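Local coordinates for protein glutathione S-transferase domain (Xanthobacter autotrophicus, PDB 4HZ2) that binds glutathione and probably acts as a glutathione S-transferase, at residues Ser122-Lys134 against Arg146-Leu158. Residues are numbered along the deposited sequence; the frame is centred on the assembly and turned at random. Where two conformers were deposited one is given.
Sequences SHEPYIAVARYLK and RLADCATRGAAAL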
loop_
_atom_site.group_PDB
_atom_site.type_symbol
_atom_site.label_atom_id
_atom_site.label_comp_id
_atom_site.label_asym_id
_atom_site.label_seq_id
_atom_site.Cartn_x
_atom_site.Cartn_y
_atom_site.Cartn_z
ATOM N N SER B 122 4.575 -5.177 -1.800
ATOM C CA SER B 122 5.453 -6.226 -2.344
ATOM C C SER B 122 6.920 -5.817 -2.456
ATOM O O SER B 122 7.777 -6.665 -2.741
ATOM C CB SER B 122 4.957 -6.665 -3.732
ATOM O OG SER B 122 3.670 -7.256 -3.655
ATOM N N HIS B 123 7.236 -4.540 -2.246
ATOM C CA HIS B 123 8.589 -4.063 -2.518
ATOM C C HIS B 123 9.186 -3.417 -1.277
ATOM O O HIS B 123 10.190 -3.904 -0.731
ATOM C CB HIS B 123 8.525 -3.109 -3.714
ATOM C CG HIS B 123 9.827 -2.490 -4.136
ATOM N ND1 HIS B 123 10.387 -1.389 -3.497
ATOM C CD2 HIS B 123 10.631 -2.754 -5.203
ATOM C CE1 HIS B 123 11.492 -1.032 -4.137
ATOM N NE2 HIS B 123 11.651 -1.833 -5.186
ATOM N N GLU B 124 8.556 -2.336 -0.813
ATOM C CA GLU B 124 9.055 -1.614 0.368
ATOM C C GLU B 124 9.322 -2.537 1.579
ATOM O O GLU B 124 10.378 -2.432 2.214
ATOM C CB GLU B 124 8.077 -0.481 0.750
ATOM C CG GLU B 124 8.722 0.642 1.558
ATOM C CD GLU B 124 8.646 0.428 3.052
ATOM O OE1 GLU B 124 8.204 -0.661 3.483
ATOM O OE2 GLU B 124 9.047 1.333 3.808
ATOM N N PRO B 125 8.369 -3.426 1.922
ATOM C CA PRO B 125 8.597 -4.228 3.148
ATOM C C PRO B 125 9.817 -5.145 3.118
ATOM O O PRO B 125 10.191 -5.694 4.158
ATOM C CB PRO B 125 7.297 -5.057 3.282
ATOM C CG PRO B 125 6.283 -4.278 2.506
ATOM C CD PRO B 125 7.033 -3.682 1.338
ATOM N N TYR B 126 10.433 -5.303 1.947
ATOM C CA TYR B 126 11.610 -6.171 1.799
ATOM C C TYR B 126 12.871 -5.379 1.526
ATOM O O TYR B 126 13.911 -5.615 2.156
ATOM C CB TYR B 126 11.368 -7.237 0.717
ATOM C CG TYR B 126 10.056 -7.916 0.985
ATOM C CD1 TYR B 126 9.858 -8.648 2.166
ATOM C CD2 TYR B 126 8.989 -7.768 0.115
ATOM C CE1 TYR B 126 8.628 -9.211 2.463
ATOM C CE2 TYR B 126 7.762 -8.357 0.380
ATOM C CZ TYR B 126 7.580 -9.065 1.561
ATOM O OH TYR B 126 6.372 -9.649 1.816
ATOM N N ILE B 127 12.784 -4.445 0.582
ATOM C CA ILE B 127 13.935 -3.629 0.166
ATOM C C ILE B 127 14.256 -2.563 1.209
ATOM O O ILE B 127 15.389 -2.437 1.660
ATOM C CB ILE B 127 13.698 -2.933 -1.202
ATOM C CG1 ILE B 127 13.266 -3.953 -2.265
ATOM C CG2 ILE B 127 14.945 -2.179 -1.659
ATOM C CD1 ILE B 127 14.332 -4.963 -2.617
ATOM N N ALA B 128 13.245 -1.802 1.598
ATOM C CA ALA B 128 13.479 -0.750 2.571
ATOM C C ALA B 128 13.887 -1.373 3.902
ATOM O O ALA B 128 14.816 -0.904 4.567
ATOM C CB ALA B 128 12.236 0.090 2.732
ATOM N N VAL B 129 13.190 -2.433 4.298
ATOM C CA VAL B 129 13.478 -3.081 5.571
ATOM C C VAL B 129 14.887 -3.695 5.620
ATOM O O VAL B 129 15.613 -3.504 6.602
ATOM C CB VAL B 129 12.389 -4.104 5.936
ATOM C CG1 VAL B 129 12.769 -4.887 7.196
ATOM C CG2 VAL B 129 11.052 -3.376 6.107
ATOM N N ALA B 130 15.289 -4.416 4.572
ATOM C CA ALA B 130 16.640 -4.989 4.546
ATOM C C ALA B 130 17.716 -3.896 4.603
ATOM O O ALA B 130 18.713 -4.028 5.314
ATOM C CB ALA B 130 16.849 -5.871 3.316
ATOM N N ARG B 131 17.515 -2.814 3.855
ATOM C CA ARG B 131 18.442 -1.664 3.923
ATOM C C ARG B 131 18.516 -1.088 5.357
ATOM O O ARG B 131 19.599 -0.770 5.870
ATOM C CB ARG B 131 18.068 -0.581 2.910
ATOM C CG ARG B 131 18.728 0.786 3.158
ATOM C CD ARG B 131 18.448 1.650 1.942
ATOM N NE ARG B 131 18.966 3.019 1.950
ATOM C CZ ARG B 131 18.331 4.058 2.480
ATOM N NH1 ARG B 131 17.180 3.855 3.137
ATOM N NH2 ARG B 131 18.847 5.294 2.370
ATOM N N TYR B 132 17.357 -0.977 6.003
ATOM C CA TYR B 132 17.287 -0.482 7.364
ATOM C C TYR B 132 18.057 -1.376 8.346
ATOM O O TYR B 132 18.916 -0.920 9.110
ATOM C CB TYR B 132 15.831 -0.344 7.781
ATOM C CG TYR B 132 15.659 0.265 9.147
ATOM C CD1 TYR B 132 15.868 1.625 9.350
ATOM C CD2 TYR B 132 15.307 -0.515 10.234
ATOM C CE1 TYR B 132 15.715 2.186 10.603
ATOM C CE2 TYR B 132 15.160 0.035 11.490
ATOM C CZ TYR B 132 15.363 1.385 11.667
ATOM O OH TYR B 132 15.210 1.931 12.914
ATOM N N LEU B 133 17.805 -2.685 8.266
ATOM C CA LEU B 133 18.438 -3.617 9.194
ATOM C C LEU B 133 19.939 -3.775 8.943
ATOM O O LEU B 133 20.700 -3.840 9.897
ATOM C CB LEU B 133 17.753 -4.988 9.179
ATOM C CG LEU B 133 16.263 -5.001 9.540
ATOM C CD1 LEU B 133 15.679 -6.395 9.339
ATOM C CD2 LEU B 133 16.015 -4.507 10.968
ATOM N N LYS B 134 20.355 -3.844 7.671
ATOM C CA LYS B 134 21.772 -4.073 7.309
ATOM C C LYS B 134 22.640 -2.820 7.370
ATOM O O LYS B 134 23.762 -2.837 7.898
ATOM C CB LYS B 134 21.898 -4.609 5.892
ATOM C CG LYS B 134 21.404 -6.018 5.668
ATOM C CD LYS B 134 21.527 -6.333 4.187
ATOM C CE LYS B 134 21.011 -7.720 3.882
ATOM N NZ LYS B 134 22.012 -8.753 4.278
ATOM N N ARG B 146 14.173 -13.063 9.089
ATOM C CA ARG B 146 13.617 -11.913 8.394
ATOM C C ARG B 146 14.421 -11.574 7.138
ATOM O O ARG B 146 13.851 -11.363 6.066
ATOM C CB ARG B 146 13.542 -10.693 9.316
ATOM C CG ARG B 146 13.360 -9.394 8.561
ATOM C CD ARG B 146 12.433 -8.469 9.312
ATOM N NE ARG B 146 11.074 -8.983 9.312
ATOM C CZ ARG B 146 10.001 -8.207 9.393
ATOM N NH1 ARG B 146 10.163 -6.899 9.456
ATOM N NH2 ARG B 146 8.779 -8.730 9.392
ATOM N N LEU B 147 15.743 -11.522 7.263
ATOM C CA LEU B 147 16.578 -11.100 6.138
ATOM C C LEU B 147 16.618 -12.096 4.979
ATOM O O LEU B 147 16.732 -11.686 3.827
ATOM C CB LEU B 147 17.988 -10.725 6.602
ATOM C CG LEU B 147 18.064 -9.320 7.217
ATOM C CD1 LEU B 147 19.463 -9.057 7.758
ATOM C CD2 LEU B 147 17.613 -8.194 6.262
ATOM N N ALA B 148 16.516 -13.394 5.257
ATOM C CA ALA B 148 16.514 -14.368 4.168
ATOM C C ALA B 148 15.213 -14.245 3.383
ATOM O O ALA B 148 15.195 -14.314 2.147
ATOM C CB ALA B 148 16.676 -15.780 4.714
ATOM N N ASP B 149 14.118 -14.057 4.112
ATOM C CA ASP B 149 12.828 -13.824 3.504
ATOM C C ASP B 149 12.857 -12.545 2.670
ATOM O O ASP B 149 12.344 -12.516 1.545
ATOM C CB ASP B 149 11.767 -13.706 4.592
ATOM C CG ASP B 149 10.358 -13.702 4.030
ATOM O OD1 ASP B 149 9.957 -14.719 3.418
ATOM O OD2 ASP B 149 9.657 -12.676 4.194
ATOM N N CYS B 150 13.465 -11.492 3.221
ATOM C CA CYS B 150 13.628 -10.229 2.497
ATOM C C CYS B 150 14.392 -10.403 1.218
ATOM O O CYS B 150 14.038 -9.827 0.193
ATOM C CB CYS B 150 14.392 -9.212 3.328
ATOM S SG CYS B 150 13.327 -8.275 4.425
ATOM N N ALA B 151 15.473 -11.166 1.286
ATOM C CA ALA B 151 16.301 -11.356 0.114
ATOM C C ALA B 151 15.471 -12.021 -0.976
ATOM O O ALA B 151 15.482 -11.594 -2.131
ATOM C CB ALA B 151 17.535 -12.170 0.458
ATOM N N THR B 152 14.734 -13.059 -0.610
ATOM C CA THR B 152 13.907 -13.783 -1.581
ATOM C C THR B 152 12.771 -12.922 -2.139
ATOM O O THR B 152 12.590 -12.806 -3.363
ATOM C CB THR B 152 13.357 -15.079 -0.937
ATOM O OG1 THR B 152 14.470 -15.884 -0.484
ATOM C CG2 THR B 152 12.507 -15.861 -1.936
ATOM N N ARG B 153 12.055 -12.229 -1.250
ATOM C CA ARG B 153 10.870 -11.512 -1.701
ATOM C C ARG B 153 11.247 -10.185 -2.362
ATOM O O ARG B 153 10.576 -9.737 -3.306
ATOM C CB ARG B 153 9.879 -11.328 -0.549
ATOM C CG ARG B 153 9.302 -12.661 -0.056
ATOM C CD ARG B 153 8.338 -12.385 1.087
ATOM N NE ARG B 153 7.654 -13.590 1.534
ATOM C CZ ARG B 153 6.611 -14.134 0.914
ATOM N NH1 ARG B 153 6.110 -13.580 -0.189
ATOM N NH2 ARG B 153 6.064 -15.240 1.402
ATOM N N GLY B 154 12.326 -9.556 -1.893
ATOM C CA GLY B 154 12.845 -8.380 -2.593
ATOM C C GLY B 154 13.310 -8.714 -4.006
ATOM O O GLY B 154 13.058 -7.943 -4.960
ATOM N N ALA B 155 14.008 -9.849 -4.160
ATOM C CA ALA B 155 14.420 -10.283 -5.491
ATOM C C ALA B 155 13.191 -10.503 -6.393
ATOM O O ALA B 155 13.197 -10.110 -7.551
ATOM C CB ALA B 155 15.302 -11.538 -5.419
ATOM N N ALA B 156 12.132 -11.094 -5.853
ATOM C CA ALA B 156 10.895 -11.273 -6.627
ATOM C C ALA B 156 10.300 -9.919 -7.085
ATOM O O ALA B 156 9.774 -9.796 -8.201
ATOM C CB ALA B 156 9.866 -12.089 -5.845
ATOM N N ALA B 157 10.387 -8.902 -6.223
ATOM C CA ALA B 157 9.815 -7.574 -6.570
ATOM C C ALA B 157 10.676 -6.966 -7.680
ATOM O O ALA B 157 10.156 -6.388 -8.638
ATOM C CB ALA B 157 9.785 -6.664 -5.357
ATOM N N LEU B 158 11.999 -7.128 -7.568
ATOM C CA LEU B 158 12.895 -6.626 -8.608
ATOM C C LEU B 158 12.641 -7.385 -9.939
ATOM O O LEU B 158 12.711 -6.788 -11.025
ATOM C CB LEU B 158 14.379 -6.674 -8.176
ATOM C CG LEU B 158 14.752 -5.725 -7.029
ATOM C CD1 LEU B 158 16.145 -6.007 -6.472
ATOM C CD2 LEU B 158 14.645 -4.269 -7.490
HETATM O O HOH W 1 7.863 -9.403 -3.410
#
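Tyr-126 lies as a knob among Asp-149, Cys-150, Arg-153 and Gly-154, joining the first two helices of the all-helical C-terminal domain of the glutathione S-transferase fold, 107-137 and 144-165. The two segments run at 129° to each other, with axes 8.3 Å apart at closest approach. Arg-153 CB sits almost exactly on the normal of the Tyr-126 ring, 3.5 Å from its centroid, in a CH-pi contact; Pro-125 CB covers the opposite face. With CG anti to the carbonyl carbon (chi1 -66°), the extended Arg-153 chain crosses the ring obliquely, bringing CD 3.4 Å from Tyr-126 CZ. The salt bridge from Arg-153 NE to Asp-149 OD1, one turn back on the same helix, probably helps hold the guanidinium beyond the hydroxyl end of the ring. Tyr-126 CB meets Gly-154 N at 3.6 Å. Farther along, Leu-147 CD2 packs on Ala-130 CB at 3.8 Å, while the Leu-133 side chain crosses that of the poorly ordered Arg-146 at about a right angle, CD1 meeting its CG and CD. Ser-122, its side chain about 6 Å from a bound glutathione, precedes the kink at Pro-125 and Tyr-126; one water donates to both Ser-122 O (2.8 Å) and Arg-153 O (2.7 Å), bridging two backbone carbonyls.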